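Local atomic coordinates of nucleoporin nup120 (Schizosaccharomyces pombe, PDB entry 4GQ2), a protein that serves as a structural component of the nuclear pore complex, where nucleoporins can also dock transiently associated nuclear transport factors. Residues G695-L700 with K720-L725. Numbering follows the deposited sequence.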
loop_
_atom_site.group_PDB
_atom_site.type_symbol
_atom_site.label_atom_id
_atom_site.label_comp_id
_atom_site.label_asym_id
_atom_site.label_seq_id
_atom_site.Cartn_x
_atom_site.Cartn_y
_atom_site.Cartn_z
ATOM N N GLY A 695 9.251 16.206 13.314
ATOM C CA GLY A 695 10.266 16.762 14.205
ATOM C C GLY A 695 10.056 18.253 14.439
ATOM O O GLY A 695 10.150 18.726 15.571
ATOM N N PHE A 696 9.754 18.984 13.364
ATOM C CA PHE A 696 9.524 20.427 13.431
ATOM C C PHE A 696 8.246 20.754 14.201
ATOM O O PHE A 696 8.252 21.612 15.091
ATOM C CB PHE A 696 9.493 21.049 12.027
ATOM C CG PHE A 696 10.833 21.084 11.341
ATOM C CD1 PHE A 696 11.923 21.711 11.935
ATOM C CD2 PHE A 696 11.000 20.506 10.089
ATOM C CE1 PHE A 696 13.155 21.743 11.300
ATOM C CE2 PHE A 696 12.232 20.536 9.446
ATOM C CZ PHE A 696 13.309 21.156 10.052
ATOM N N ILE A 697 7.161 20.060 13.861
ATOM C CA ILE A 697 5.912 20.149 14.624
ATOM C C ILE A 697 6.172 19.899 16.108
ATOM O O ILE A 697 5.703 20.668 16.948
ATOM C CB ILE A 697 4.816 19.186 14.090
ATOM C CG1 ILE A 697 4.349 19.626 12.698
ATOM C CG2 ILE A 697 3.630 19.127 15.047
ATOM C CD1 ILE A 697 3.480 18.616 11.971
ATOM N N PHE A 698 6.930 18.851 16.433
ATOM C CA PHE A 698 7.238 18.551 17.842
ATOM C C PHE A 698 7.970 19.732 18.480
ATOM O O PHE A 698 7.690 20.122 19.621
ATOM C CB PHE A 698 8.121 17.307 17.992
ATOM C CG PHE A 698 7.501 16.029 17.498
ATOM C CD1 PHE A 698 6.166 15.961 17.121
ATOM C CD2 PHE A 698 8.268 14.863 17.450
ATOM C CE1 PHE A 698 5.621 14.769 16.661
ATOM C CE2 PHE A 698 7.725 13.669 17.006
ATOM C CZ PHE A 698 6.399 13.623 16.607
ATOM N N LEU A 699 8.913 20.290 17.726
ATOM C CA LEU A 699 9.736 21.399 18.186
ATOM C C LEU A 699 8.897 22.652 18.454
ATOM O O LEU A 699 8.972 23.235 19.539
ATOM C CB LEU A 699 10.832 21.683 17.161
ATOM C CG LEU A 699 12.159 22.276 17.632
ATOM C CD1 LEU A 699 12.795 21.427 18.721
ATOM C CD2 LEU A 699 13.083 22.402 16.436
ATOM N N LEU A 700 8.080 23.034 17.477
ATOM C CA LEU A 700 7.162 24.169 17.610
ATOM C C LEU A 700 6.202 24.006 18.787
ATOM O O LEU A 700 5.970 24.948 19.546
ATOM C CB LEU A 700 6.397 24.393 16.299
ATOM C CG LEU A 700 6.924 25.448 15.316
ATOM C CD1 LEU A 700 8.379 25.846 15.553
ATOM C CD2 LEU A 700 6.705 25.015 13.872
ATOM N N LYS A 720 1.890 30.524 11.254
ATOM C CA LYS A 720 1.897 30.316 9.810
ATOM C C LYS A 720 2.865 29.204 9.418
ATOM O O LYS A 720 2.607 28.446 8.485
ATOM C CB LYS A 720 2.255 31.601 9.060
ATOM C CG LYS A 720 1.152 32.647 9.033
ATOM C CD LYS A 720 1.263 33.522 7.790
ATOM C CE LYS A 720 0.703 34.920 8.019
ATOM N NZ LYS A 720 -0.728 34.925 8.437
ATOM N N LEU A 721 3.980 29.125 10.136
ATOM C CA LEU A 721 4.957 28.074 9.929
ATOM C C LEU A 721 4.375 26.714 10.356
ATOM O O LEU A 721 4.520 25.724 9.643
ATOM C CB LEU A 721 6.264 28.397 10.678
ATOM C CG LEU A 721 7.374 27.335 10.703
ATOM C CD1 LEU A 721 7.797 26.919 9.296
ATOM C CD2 LEU A 721 8.567 27.832 11.504
ATOM N N PHE A 722 3.711 26.687 11.510
ATOM C CA PHE A 722 3.069 25.480 12.013
ATOM C C PHE A 722 1.979 24.980 11.064
ATOM O O PHE A 722 1.960 23.799 10.710
ATOM C CB PHE A 722 2.504 25.718 13.419
ATOM C CG PHE A 722 1.683 24.574 13.947
ATOM C CD1 PHE A 722 2.220 23.293 14.039
ATOM C CD2 PHE A 722 0.372 24.779 14.361
ATOM C CE1 PHE A 722 1.464 22.240 14.524
ATOM C CE2 PHE A 722 -0.389 23.728 14.849
ATOM C CZ PHE A 722 0.158 22.458 14.930
ATOM N N LEU A 723 1.087 25.879 10.644
ATOM C CA LEU A 723 0.002 25.520 9.724
ATOM C C LEU A 723 0.524 24.944 8.415
ATOM O O LEU A 723 -0.020 23.968 7.890
ATOM C CB LEU A 723 -0.911 26.717 9.450
ATOM C CG LEU A 723 -1.906 27.048 10.565
ATOM C CD1 LEU A 723 -2.523 28.422 10.342
ATOM C CD2 LEU A 723 -2.992 25.987 10.701
ATOM N N SER A 724 1.581 25.565 7.908
ATOM C CA SER A 724 2.288 25.132 6.713
ATOM C C SER A 724 2.844 23.705 6.868
ATOM O O SER A 724 2.833 22.924 5.927
ATOM C CB SER A 724 3.448 26.104 6.453
ATOM O OG SER A 724 4.100 25.795 5.243
ATOM N N LEU A 725 3.340 23.387 8.061
ATOM C CA LEU A 725 3.876 22.063 8.345
ATOM C C LEU A 725 2.769 21.017 8.444
ATOM O O LEU A 725 2.927 19.892 7.958
ATOM C CB LEU A 725 4.711 22.079 9.622
ATOM C CG LEU A 725 6.057 22.799 9.507
ATOM C CD1 LEU A 725 6.617 23.001 10.900
ATOM C CD2 LEU A 725 7.035 22.021 8.641
#
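Two helix turns, one from helix 672-703 and one from helix 719-739, run roughly antiparallel, at 148° with their axes 10.0 Å apart, and mesh entirely through buried apolar side chains. Leu-700 is the main bump: its CD2 drops into the hollow formed by Leu-721, Phe-722 and Leu-725, 3.6 Å from CD1 of Leu-725. The same methyl lies 4.0 Å from CG of Leu-721, and the Leu-700 side chain crosses both leucines nearly at right angles. Leu-725 answers from the other helix. Its CG lies anti to the carbonyl carbon (chi1 -71°), and CD1 wedges between CD2 of Leu-700 and CB of Phe-696, 3.7 Å from the latter. Beyond that CB the Phe-696 ring leads away, towards Ile-650 and Ile-654 of helix 646-658. Ile-697 works with both its branches: CG1 rests on CB of Leu-725, the two side chains pointing opposite ways, while CG2 meets the edge of the Phe-722 ring, in its plane, 3.8 Å from CE1. With CG anti to its backbone N (chi1 173°), Phe-722 swings that ring across Ile-697 and also packs on Leu-612 and Leu-616 of helix 612-624. The result is a near-antiparallel helix pair, linked through short helix 709-713, within Nup120's helical domain.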